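Local coordinates for hypothetical protein (Legionella pneumophila subsp. pneumophila, PDB 4G2A) that is of unknown function but combines a β-rich part with a helical YARHG domain and may bind a nutrient, at residues T183-C188 against R214-D219; L198-S203 against L229-F234; E265-R270 against F281-L286; N271-Q276 against K313-I318. One frame throughout, in Å; residues are numbered along the deposited sequence.

Contact 1. Residues T183-C188 against R214-D219; sequences TPTRLC and RKYIWD. With SO4 (sulfate ion), chain H; SO4 (sulfate ion), chain G.
Strands 185-187 and 215-219, which hold Thr-185 and Tyr-216, approach to 9.6 Å between axes at 45°, too far apart for backbone pairing, and side chains bridge the gap. The phenol of Tyr-216 spans most of it: its OH lies 2.5 Å from Thr-185 OG1, a short hydrogen bond at the ring edge in which either hydroxyl may donate. Arg-214 NH1 also donates to that OH (3.0 Å), in its own guanidinium plane. Thr-185 OG1 also meets a water that donates to Thr-183 O and Arg-214 O, so a polar chain runs between the strands. Strand 185-187 pairs with 229-235 and strand 215-220 with 174-180; the contact thus joins two differently paired strands, consistent with packing between β-layers. Leu-187 CD2 packs 3.8 Å from Tyr-216 CE1, and both residues also touch Leu-233. The guanidinium of Arg-186 lies flat on that of Arg-214, centres 4.2 Å apart and planes 21° off parallel. Such like-charge stacking is probably eased by anions: of two sulfate ions, probably from the crystallisation liquor, one takes Arg-186 NH2 at O2 (2.8 Å) and the other takes NE and NH2 at O4, while Arg-214 forms a salt bridge with Glu-190.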
# COMPACT_ATOMS: atom_id res chain seq x y z
N THR A 183 5.11 -3.95 -9.82
CA THR A 183 6.58 -3.98 -9.69
C THR A 183 6.91 -5.26 -8.92
O THR A 183 6.06 -5.68 -8.14
CB THR A 183 7.12 -2.69 -9.02
OG1 THR A 183 8.55 -2.64 -9.16
CG2 THR A 183 6.77 -2.59 -7.54
N PRO A 184 8.10 -5.91 -9.06
CA PRO A 184 8.35 -7.13 -8.25
C PRO A 184 8.37 -6.82 -6.74
O PRO A 184 8.89 -5.78 -6.33
CB PRO A 184 9.71 -7.64 -8.77
CG PRO A 184 9.86 -7.02 -10.11
CD PRO A 184 9.23 -5.65 -9.97
N THR A 185 7.68 -7.66 -5.95
CA THR A 185 7.57 -7.48 -4.50
C THR A 185 7.68 -8.80 -3.75
O THR A 185 7.58 -9.88 -4.33
CB THR A 185 6.21 -6.81 -4.07
OG1 THR A 185 5.13 -7.67 -4.41
CG2 THR A 185 5.98 -5.43 -4.66
N ARG A 186 7.86 -8.67 -2.45
CA ARG A 186 7.84 -9.71 -1.42
C ARG A 186 7.12 -9.15 -0.21
O ARG A 186 7.15 -7.93 0.02
CB ARG A 186 9.27 -10.16 -1.02
CG ARG A 186 9.92 -11.19 -1.94
CD ARG A 186 9.05 -12.42 -2.14
NE ARG A 186 9.61 -13.38 -3.08
CZ ARG A 186 9.45 -13.34 -4.39
NH1 ARG A 186 8.78 -12.34 -4.96
NH2 ARG A 186 10.00 -14.27 -5.16
N LEU A 187 6.48 -10.01 0.60
CA LEU A 187 5.89 -9.57 1.86
C LEU A 187 7.02 -9.29 2.82
O LEU A 187 8.03 -10.01 2.77
CB LEU A 187 4.96 -10.65 2.47
CG LEU A 187 3.79 -11.12 1.66
CD1 LEU A 187 3.12 -12.30 2.35
CD2 LEU A 187 2.82 -10.01 1.42
N CYS A 188 6.87 -8.32 3.73
CA CYS A 188 7.91 -8.07 4.73
C CYS A 188 7.95 -9.24 5.72
O CYS A 188 8.99 -9.48 6.31
CB CYS A 188 7.69 -6.74 5.43
SG CYS A 188 7.52 -5.33 4.30
N ARG A 214 3.06 -10.05 -9.81
CA ARG A 214 2.76 -10.72 -8.54
C ARG A 214 1.66 -9.93 -7.81
O ARG A 214 1.85 -8.76 -7.52
CB ARG A 214 4.03 -10.87 -7.69
CG ARG A 214 3.95 -12.03 -6.70
CD ARG A 214 4.96 -11.87 -5.57
NE ARG A 214 5.25 -13.13 -4.89
CZ ARG A 214 5.39 -13.26 -3.57
NH1 ARG A 214 5.26 -12.21 -2.78
NH2 ARG A 214 5.68 -14.44 -3.05
N LYS A 215 0.48 -10.55 -7.65
CA LYS A 215 -0.75 -9.97 -7.07
C LYS A 215 -1.10 -10.66 -5.76
O LYS A 215 -0.78 -11.84 -5.59
CB LYS A 215 -1.93 -10.14 -8.04
CG LYS A 215 -1.83 -9.34 -9.32
CD LYS A 215 -2.84 -9.83 -10.38
CE LYS A 215 -2.29 -10.90 -11.29
NZ LYS A 215 -1.26 -10.38 -12.22
N TYR A 216 -1.77 -9.93 -4.86
CA TYR A 216 -2.22 -10.39 -3.54
C TYR A 216 -3.73 -10.33 -3.52
O TYR A 216 -4.31 -9.24 -3.66
CB TYR A 216 -1.58 -9.54 -2.43
CG TYR A 216 -0.07 -9.51 -2.55
CD1 TYR A 216 0.71 -10.56 -2.06
CD2 TYR A 216 0.58 -8.48 -3.23
CE1 TYR A 216 2.10 -10.57 -2.22
CE2 TYR A 216 1.97 -8.49 -3.41
CZ TYR A 216 2.72 -9.52 -2.88
OH TYR A 216 4.08 -9.50 -3.00
N ILE A 217 -4.38 -11.51 -3.45
CA ILE A 217 -5.83 -11.64 -3.57
C ILE A 217 -6.50 -12.27 -2.34
O ILE A 217 -6.02 -13.26 -1.79
CB ILE A 217 -6.18 -12.45 -4.87
CG1 ILE A 217 -5.70 -11.73 -6.13
CG2 ILE A 217 -7.66 -12.77 -5.02
CD1 ILE A 217 -4.67 -12.46 -6.84
N TRP A 218 -7.64 -11.70 -1.97
CA TRP A 218 -8.59 -12.16 -0.96
C TRP A 218 -9.94 -12.33 -1.65
O TRP A 218 -10.30 -11.51 -2.49
CB TRP A 218 -8.73 -11.15 0.19
CG TRP A 218 -7.53 -10.95 1.07
CD1 TRP A 218 -7.39 -11.36 2.36
CD2 TRP A 218 -6.41 -10.08 0.80
NE1 TRP A 218 -6.21 -10.89 2.88
CE2 TRP A 218 -5.60 -10.07 1.96
CE3 TRP A 218 -6.01 -9.31 -0.31
CZ2 TRP A 218 -4.42 -9.32 2.05
CZ3 TRP A 218 -4.83 -8.59 -0.23
CH2 TRP A 218 -4.05 -8.60 0.94
N ASP A 219 -10.67 -13.42 -1.33
CA ASP A 219 -12.01 -13.70 -1.86
C ASP A 219 -12.80 -14.35 -0.73
O ASP A 219 -12.74 -15.56 -0.52
CB ASP A 219 -11.93 -14.57 -3.11
CG ASP A 219 -13.25 -14.73 -3.87
OD1 ASP A 219 -14.31 -14.36 -3.30
OD2 ASP A 219 -13.22 -15.22 -5.01
S SO4 H . 8.64 -13.70 -8.36
O1 SO4 H . 9.03 -12.29 -8.23
O2 SO4 H . 9.78 -14.53 -7.94
O3 SO4 H . 7.49 -13.99 -7.52
O4 SO4 H . 8.30 -14.01 -9.74
S SO4 G . 12.39 -15.89 -2.89
O1 SO4 G . 12.88 -15.48 -4.21
O2 SO4 G . 13.20 -16.99 -2.37
O3 SO4 G . 12.45 -14.76 -1.96
O4 SO4 G . 11.00 -16.35 -3.01
O HOH W 1 4.45 -7.54 -7.05

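Contact 2. Residues L198-S203 against L229-F234; sequences LNPTPS and LSLCLF
Two backbone hydrogen bonds join Thr-201 and Ser-230 as an antiparallel hydrogen-bonded pair. Ser-230 N donates to Thr-201 O (3.0 Å) from above the carbonyl plane, while Thr-201 N donates to Ser-230 O (3.1 Å) within that carbonyl's plane, and both bonds are nearly straight. Each acceptor also takes a CA-H...O contact, Ser-230 O from Pro-200 CA and Thr-201 O from Leu-229 CA at 3.3 Å. Beyond this pair the chains part and water takes over. One water accepts from Cys-232 N (2.8 Å) and lies within bonding distance of Leu-198 O; a second lies between Leu-198 O and Cys-232 O, and a third between Asn-199 O and Ser-230 OG. The hydroxyl of Thr-201 sits between its backbone N and carbonyl carbon (chi1 75°), which brings OG1 against Ser-230 CB (3.3 Å), although its hydrogen bond goes to Asp-228 O. Packing flanks the polar strip. Pro-200 lays CB and CG obliquely on Leu-231 CD1, the nearer approach being 3.8 Å from CB, and at the far end Leu-198 CD2 touches Cys-232 SG (3.6 Å), which is disulfide-bonded to Cys-188. After a cis peptide, Pro-202 CD lies 4.0 Å from Leu-229 CA. The whole is a single isolated β-bridge, by which an irregular, proline-rich loop is laid along the strand 229-235, with water filling in where direct pairing stops.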
# COMPACT_ATOMS: atom_id res chain seq x y z
N LEU A 198 3.49 -7.70 10.81
CA LEU A 198 3.89 -7.73 9.41
C LEU A 198 3.07 -8.76 8.63
O LEU A 198 3.08 -8.71 7.41
CB LEU A 198 5.39 -8.03 9.29
CG LEU A 198 6.34 -6.98 9.83
CD1 LEU A 198 7.77 -7.46 9.72
CD2 LEU A 198 6.19 -5.68 9.08
N ASN A 199 2.36 -9.66 9.32
CA ASN A 199 1.51 -10.66 8.65
C ASN A 199 0.34 -9.99 7.98
O ASN A 199 -0.26 -9.09 8.57
CB ASN A 199 1.01 -11.72 9.60
CG ASN A 199 2.07 -12.66 10.05
OD1 ASN A 199 3.10 -12.85 9.38
ND2 ASN A 199 1.82 -13.32 11.17
N PRO A 200 0.01 -10.36 6.73
CA PRO A 200 -1.10 -9.69 6.04
C PRO A 200 -2.45 -9.97 6.69
O PRO A 200 -2.71 -11.08 7.13
CB PRO A 200 -1.04 -10.23 4.62
CG PRO A 200 0.33 -10.87 4.50
CD PRO A 200 0.65 -11.37 5.85
N THR A 201 -3.29 -8.96 6.76
CA THR A 201 -4.65 -9.09 7.29
C THR A 201 -5.63 -8.57 6.22
O THR A 201 -5.24 -7.71 5.44
CB THR A 201 -4.84 -8.40 8.66
OG1 THR A 201 -4.90 -7.00 8.51
CG2 THR A 201 -3.79 -8.81 9.69
N PRO A 202 -6.89 -9.07 6.12
CA PRO A 202 -7.52 -10.13 6.92
C PRO A 202 -6.97 -11.51 6.55
O PRO A 202 -6.04 -11.59 5.74
CB PRO A 202 -9.00 -9.99 6.54
CG PRO A 202 -9.00 -9.42 5.15
CD PRO A 202 -7.81 -8.53 5.09
N SER A 203 -7.52 -12.59 7.14
CA SER A 203 -7.09 -13.96 6.77
C SER A 203 -7.55 -14.29 5.34
O SER A 203 -8.49 -13.67 4.83
CB SER A 203 -7.67 -15.00 7.74
OG SER A 203 -7.42 -14.72 9.10
N LEU A 229 -7.59 -4.23 5.91
CA LEU A 229 -6.57 -4.69 4.98
C LEU A 229 -5.27 -4.02 5.43
O LEU A 229 -5.19 -2.80 5.57
CB LEU A 229 -6.90 -4.38 3.51
CG LEU A 229 -5.71 -4.48 2.54
CD1 LEU A 229 -5.25 -5.90 2.40
CD2 LEU A 229 -6.06 -3.96 1.21
N SER A 230 -4.29 -4.86 5.73
CA SER A 230 -2.97 -4.43 6.15
C SER A 230 -1.98 -5.27 5.41
O SER A 230 -1.88 -6.48 5.64
CB SER A 230 -2.81 -4.57 7.67
OG SER A 230 -1.53 -4.11 8.06
N LEU A 231 -1.31 -4.66 4.44
CA LEU A 231 -0.33 -5.38 3.63
C LEU A 231 0.96 -4.58 3.56
O LEU A 231 1.02 -3.46 3.06
CB LEU A 231 -0.91 -5.68 2.23
CG LEU A 231 -0.09 -6.55 1.29
CD1 LEU A 231 0.06 -7.97 1.82
CD2 LEU A 231 -0.74 -6.60 -0.08
N CYS A 232 1.99 -5.19 4.13
CA CYS A 232 3.34 -4.67 4.20
C CYS A 232 4.21 -5.36 3.11
O CYS A 232 4.33 -6.59 3.10
CB CYS A 232 3.90 -4.89 5.60
SG CYS A 232 5.46 -4.06 5.90
N LEU A 233 4.79 -4.56 2.20
CA LEU A 233 5.57 -5.06 1.06
C LEU A 233 6.96 -4.51 0.96
O LEU A 233 7.22 -3.36 1.34
CB LEU A 233 4.87 -4.72 -0.27
CG LEU A 233 3.48 -5.29 -0.53
CD1 LEU A 233 2.91 -4.71 -1.82
CD2 LEU A 233 3.50 -6.80 -0.58
N PHE A 234 7.85 -5.30 0.35
CA PHE A 234 9.19 -4.86 -0.00
C PHE A 234 9.23 -4.68 -1.50
O PHE A 234 8.79 -5.56 -2.22
CB PHE A 234 10.30 -5.85 0.45
CG PHE A 234 10.92 -5.59 1.80
CD1 PHE A 234 11.59 -4.39 2.06
CD2 PHE A 234 10.88 -6.55 2.80
CE1 PHE A 234 12.16 -4.14 3.30
CE2 PHE A 234 11.45 -6.30 4.05
CZ PHE A 234 12.09 -5.10 4.30
O HOH W 2 1.40 -7.30 5.81
O HOH W 3 4.28 -8.44 5.04
O HOH W 4 -0.04 -6.32 8.75

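Contact 3. Residues E265-R270 against F281-L286; sequences ELRFLR and FQSPDL. With SO4 (sulfate ion), chain C.
Asp-285 is gripped side-on by Arg-267, one nitrogen to each carboxylate oxygen: NE donates to OD2 (2.8 Å, N-H...O 177°) and NH2 to OD1 (2.9 Å). Both oxygens use their syn lone pairs, and the guanidinium and carboxylate planes lie only 17° apart, so this bidentate salt bridge is nearly flat. The two side chains meet tip to tip. The Arg-267 chain, with CG anti to the backbone N (chi1 168°) and extended from there to NE, carries the guanidinium out to the carboxylate. Leu-286 covers one guanidinium face, CD1 lying 3.4 Å from Arg-267 NH2, and Ser-283 CB lies at the edge near the same nitrogen. Helix 263-275 is thereby tied to the first turn of helix 284-291, both within the YARHG domain, with Ser-283 at the N-cap position of the second helix. Ser-283 makes no side-chain capping bond there; its OG instead donates to O2 of a sulfate ion, probably from the crystallisation liquor. Gln-282 N donates to O1 of this sulfate at 2.8 Å, and the backbone N-H of Ser-283 goes to its O4. On the inner side of the salt bridge, Leu-286 CD2 meets the ring edge of Phe-268 at CD1, 4.0 Å away, and the Phe-268 ring in turn stacks with Tyr-289 further along helix 284-291.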
# COMPACT_ATOMS: atom_id res chain seq x y z
N GLU A 265 31.12 -13.29 -0.23
CA GLU A 265 30.17 -12.35 0.39
C GLU A 265 30.50 -10.91 0.03
O GLU A 265 29.58 -10.16 -0.32
CB GLU A 265 30.16 -12.51 1.91
CG GLU A 265 29.33 -13.66 2.42
CD GLU A 265 29.63 -14.11 3.84
OE1 GLU A 265 30.53 -13.53 4.49
OE2 GLU A 265 28.97 -15.08 4.30
N LEU A 266 31.79 -10.52 0.08
CA LEU A 266 32.23 -9.18 -0.28
C LEU A 266 32.03 -8.91 -1.79
O LEU A 266 31.69 -7.79 -2.16
CB LEU A 266 33.67 -8.90 0.14
CG LEU A 266 34.12 -7.42 -0.00
CD1 LEU A 266 33.40 -6.52 0.99
CD2 LEU A 266 35.61 -7.27 0.14
N ARG A 267 32.24 -9.93 -2.64
CA ARG A 267 32.06 -9.78 -4.09
C ARG A 267 30.57 -9.57 -4.40
O ARG A 267 30.24 -8.65 -5.13
CB ARG A 267 32.65 -10.98 -4.85
CG ARG A 267 32.28 -11.06 -6.33
CD ARG A 267 33.23 -11.97 -7.07
NE ARG A 267 32.81 -12.27 -8.44
CZ ARG A 267 32.95 -11.43 -9.47
NH1 ARG A 267 33.44 -10.21 -9.28
NH2 ARG A 267 32.57 -11.80 -10.68
N PHE A 268 29.68 -10.37 -3.78
CA PHE A 268 28.22 -10.24 -3.94
C PHE A 268 27.70 -8.92 -3.35
O PHE A 268 26.86 -8.30 -3.98
CB PHE A 268 27.46 -11.44 -3.32
CG PHE A 268 27.71 -12.77 -4.00
CD1 PHE A 268 27.86 -12.86 -5.39
CD2 PHE A 268 27.73 -13.95 -3.26
CE1 PHE A 268 28.06 -14.10 -6.01
CE2 PHE A 268 27.91 -15.19 -3.89
CZ PHE A 268 28.08 -15.25 -5.26
N LEU A 269 28.24 -8.47 -2.18
CA LEU A 269 27.84 -7.20 -1.56
C LEU A 269 28.13 -6.02 -2.46
O LEU A 269 27.27 -5.14 -2.61
CB LEU A 269 28.50 -6.99 -0.18
CG LEU A 269 28.30 -5.60 0.47
CD1 LEU A 269 26.82 -5.34 0.80
CD2 LEU A 269 29.14 -5.44 1.68
N ARG A 270 29.36 -5.97 -3.03
CA ARG A 270 29.81 -4.91 -3.92
C ARG A 270 28.94 -4.81 -5.16
O ARG A 270 28.59 -3.71 -5.58
CB ARG A 270 31.28 -5.15 -4.33
CG ARG A 270 31.79 -4.23 -5.45
CD ARG A 270 33.09 -4.69 -6.10
NE ARG A 270 34.18 -4.84 -5.13
CZ ARG A 270 34.87 -3.84 -4.58
NH1 ARG A 270 34.57 -2.58 -4.88
NH2 ARG A 270 35.85 -4.10 -3.72
N PHE A 281 25.17 -8.37 -15.87
CA PHE A 281 26.42 -9.03 -15.47
C PHE A 281 26.87 -10.07 -16.50
O PHE A 281 26.07 -10.92 -16.91
CB PHE A 281 26.26 -9.66 -14.07
CG PHE A 281 26.01 -8.61 -13.00
CD1 PHE A 281 27.07 -7.93 -12.41
CD2 PHE A 281 24.71 -8.27 -12.62
CE1 PHE A 281 26.84 -6.95 -11.45
CE2 PHE A 281 24.49 -7.28 -11.67
CZ PHE A 281 25.55 -6.62 -11.09
N GLN A 282 28.15 -9.98 -16.90
CA GLN A 282 28.79 -10.87 -17.86
C GLN A 282 29.45 -12.06 -17.17
O GLN A 282 29.55 -13.12 -17.77
CB GLN A 282 29.82 -10.12 -18.72
CG GLN A 282 29.23 -8.99 -19.59
CD GLN A 282 28.39 -9.43 -20.78
OE1 GLN A 282 28.11 -10.62 -21.00
NE2 GLN A 282 27.98 -8.47 -21.60
N SER A 283 29.87 -11.90 -15.89
CA SER A 283 30.53 -12.95 -15.10
C SER A 283 29.52 -14.00 -14.70
O SER A 283 28.49 -13.63 -14.10
CB SER A 283 31.23 -12.36 -13.87
OG SER A 283 32.24 -11.44 -14.23
N PRO A 284 29.78 -15.29 -15.02
CA PRO A 284 28.80 -16.35 -14.73
C PRO A 284 28.35 -16.43 -13.27
O PRO A 284 27.15 -16.51 -13.03
CB PRO A 284 29.52 -17.63 -15.14
CG PRO A 284 30.53 -17.20 -16.13
CD PRO A 284 30.96 -15.83 -15.73
N ASP A 285 29.30 -16.36 -12.32
CA ASP A 285 28.99 -16.41 -10.88
C ASP A 285 28.00 -15.31 -10.47
O ASP A 285 27.10 -15.61 -9.69
CB ASP A 285 30.27 -16.35 -10.02
CG ASP A 285 31.05 -15.03 -9.98
OD1 ASP A 285 31.01 -14.28 -10.98
OD2 ASP A 285 31.75 -14.78 -8.96
N LEU A 286 28.14 -14.08 -11.02
CA LEU A 286 27.28 -12.94 -10.72
C LEU A 286 25.96 -13.04 -11.46
O LEU A 286 24.92 -12.76 -10.86
CB LEU A 286 27.96 -11.60 -11.06
CG LEU A 286 29.19 -11.21 -10.26
CD1 LEU A 286 29.77 -9.94 -10.79
CD2 LEU A 286 28.87 -11.06 -8.78
S SO4 C . 30.48 -8.51 -14.88
O1 SO4 C . 29.85 -7.97 -16.09
O2 SO4 C . 31.72 -9.18 -15.25
O3 SO4 C . 30.74 -7.41 -13.99
O4 SO4 C . 29.63 -9.46 -14.19

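Contact 4. Residues N271-Q276 against K313-I318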
# COMPACT_ATOMS: atom_id res chain seq x y z
N ASN A 271 28.67 -5.96 -5.79
CA ASN A 271 27.95 -6.03 -7.04
C ASN A 271 26.44 -5.78 -6.86
O ASN A 271 25.82 -5.26 -7.79
CB ASN A 271 28.28 -7.32 -7.75
CG ASN A 271 29.65 -7.21 -8.39
OD1 ASN A 271 29.81 -6.58 -9.43
ND2 ASN A 271 30.69 -7.73 -7.74
N THR A 272 25.89 -6.02 -5.63
CA THR A 272 24.49 -5.77 -5.26
C THR A 272 24.22 -4.24 -5.32
O THR A 272 23.09 -3.82 -5.63
CB THR A 272 24.24 -6.37 -3.87
OG1 THR A 272 24.25 -7.79 -4.00
CG2 THR A 272 22.91 -5.94 -3.22
N ILE A 273 25.27 -3.42 -5.05
CA ILE A 273 25.22 -1.95 -5.05
C ILE A 273 24.81 -1.47 -6.46
O ILE A 273 24.02 -0.53 -6.57
CB ILE A 273 26.57 -1.32 -4.56
CG1 ILE A 273 26.85 -1.68 -3.09
CG2 ILE A 273 26.58 0.20 -4.74
CD1 ILE A 273 28.27 -1.45 -2.59
N TYR A 274 25.29 -2.18 -7.51
CA TYR A 274 25.04 -1.90 -8.92
C TYR A 274 23.80 -2.64 -9.45
O TYR A 274 23.11 -2.11 -10.31
CB TYR A 274 26.25 -2.35 -9.76
CG TYR A 274 27.55 -1.69 -9.36
CD1 TYR A 274 27.93 -0.47 -9.91
CD2 TYR A 274 28.45 -2.33 -8.52
CE1 TYR A 274 29.15 0.12 -9.60
CE2 TYR A 274 29.67 -1.73 -8.16
CZ TYR A 274 30.01 -0.51 -8.71
OH TYR A 274 31.20 0.10 -8.41
N ALA A 275 23.56 -3.89 -8.96
CA ALA A 275 22.43 -4.78 -9.32
C ALA A 275 21.10 -4.16 -8.93
O ALA A 275 20.07 -4.47 -9.52
CB ALA A 275 22.60 -6.12 -8.65
N GLN A 276 21.15 -3.27 -7.93
CA GLN A 276 20.11 -2.41 -7.37
C GLN A 276 19.42 -1.62 -8.50
O GLN A 276 18.22 -1.42 -8.46
CB GLN A 276 20.80 -1.42 -6.37
CG GLN A 276 19.89 -0.55 -5.52
CD GLN A 276 20.56 0.63 -4.85
OE1 GLN A 276 19.91 1.61 -4.46
NE2 GLN A 276 21.89 0.61 -4.71
N LYS A 313 29.43 5.94 -0.63
CA LYS A 313 29.95 5.82 0.75
C LYS A 313 30.24 4.35 1.09
O LYS A 313 31.27 4.07 1.71
CB LYS A 313 29.00 6.42 1.80
CG LYS A 313 29.06 7.93 1.89
CD LYS A 313 28.06 8.45 2.92
CE LYS A 313 28.21 9.94 3.11
NZ LYS A 313 27.37 10.44 4.22
N LEU A 314 29.36 3.42 0.67
CA LEU A 314 29.58 1.99 0.92
C LEU A 314 30.78 1.47 0.11
O LEU A 314 31.62 0.75 0.66
CB LEU A 314 28.33 1.13 0.67
CG LEU A 314 28.44 -0.37 1.06
CD1 LEU A 314 29.05 -0.58 2.45
CD2 LEU A 314 27.08 -1.04 0.99
N LEU A 315 30.89 1.89 -1.16
CA LEU A 315 32.04 1.51 -2.01
C LEU A 315 33.34 2.05 -1.45
O LEU A 315 34.36 1.37 -1.53
CB LEU A 315 31.85 1.97 -3.46
CG LEU A 315 30.79 1.17 -4.23
CD1 LEU A 315 30.25 1.95 -5.41
CD2 LEU A 315 31.31 -0.23 -4.60
N SER A 316 33.29 3.26 -0.84
CA SER A 316 34.44 3.90 -0.22
C SER A 316 34.85 3.12 1.05
O SER A 316 36.04 2.94 1.30
CB SER A 316 34.15 5.37 0.07
OG SER A 316 35.26 5.99 0.70
N MSE A 317 33.86 2.63 1.82
CA MSE A 317 34.08 1.82 3.03
C MSE A 317 34.72 0.47 2.70
O MSE A 317 35.66 0.05 3.37
CB MSE A 317 32.77 1.60 3.79
CG MSE A 317 32.39 2.74 4.71
SE MSE A 317 30.63 2.36 5.52
CE MSE A 317 30.71 3.58 7.10
N ILE A 318 34.25 -0.19 1.62
CA ILE A 318 34.79 -1.46 1.14
C ILE A 318 36.26 -1.26 0.76
O ILE A 318 37.11 -2.06 1.16
CB ILE A 318 33.92 -2.07 -0.00
CG1 ILE A 318 32.52 -2.44 0.51
CG2 ILE A 318 34.60 -3.27 -0.69
CD1 ILE A 318 31.44 -2.53 -0.60
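Ile-273 carries most of this contact, its side chain directed at the helix of residues 313-318. With CG1 anti to the carbonyl carbon (chi1 -64°) and CD1 extended beyond it (chi2 165°), the terminal methyl enters among three side chains: CD1 lies 3.8 Å from Leu-314 CD2, 3.8 Å from Leu-315 CD2 and 3.9 Å from Ile-318 CD1. Leu-314 is crossed obliquely, whereas Ile-273 and Leu-315 slide past each other in opposite directions, and Ile-273 CG2 lies 4.1 Å from Leu-315 CD1. Next in sequence, the hydroxyl end of Tyr-274 meets Leu-315. Its OH is 3.7 Å from Leu-315 CD1 and almost as near CD2, so the phenol oxygen rests beside both methyls in simple van der Waals contact. Leu-315 thus touches both Ile-273 and Tyr-274. At the C-terminal end, Gln-276 folds back so that NE2 donates to Ile-273 O (3.0 Å); the same NE2 bonds Asp-311 OD1, earlier in the partner helix 309-321, and OE1 accepts from Arg-241 NE of helix 236-250. The helices run antiparallel at 165°, with axes 11.0 Å apart, a wide spacing that the branched aliphatic side chains span. Around them, helix 236-250 touches Ile-273 through Ile-245, helix 254-259 reaches Ile-318 through Leu-258, and helix 284-291 packs Phe-290 on Asn-271, Thr-272 and Ala-275.

How the contacts relate
The contacts form two groups, one in each part of the molecule. Contacts 1 and 2, centres 9 Å apart, belong to the β-rich part and meet directly: Arg-186 O and Phe-234 N probably hydrogen-bond between strands 185-187 and 229-235, and the disulfide partner of Cys-232 follows directly on strand 185-187. Their segments alternate along the chain. Contacts 3 and 4, centres 11 Å apart, share helix 263-275 in the YARHG domain and use different neighbours, helices 284-291 and 309-321; their segments alternate too. The groups follow in series, with centres 28 to 33 Å apart and no touching atoms, consistent with a two-domain protein whose parts are each internally cross-connected.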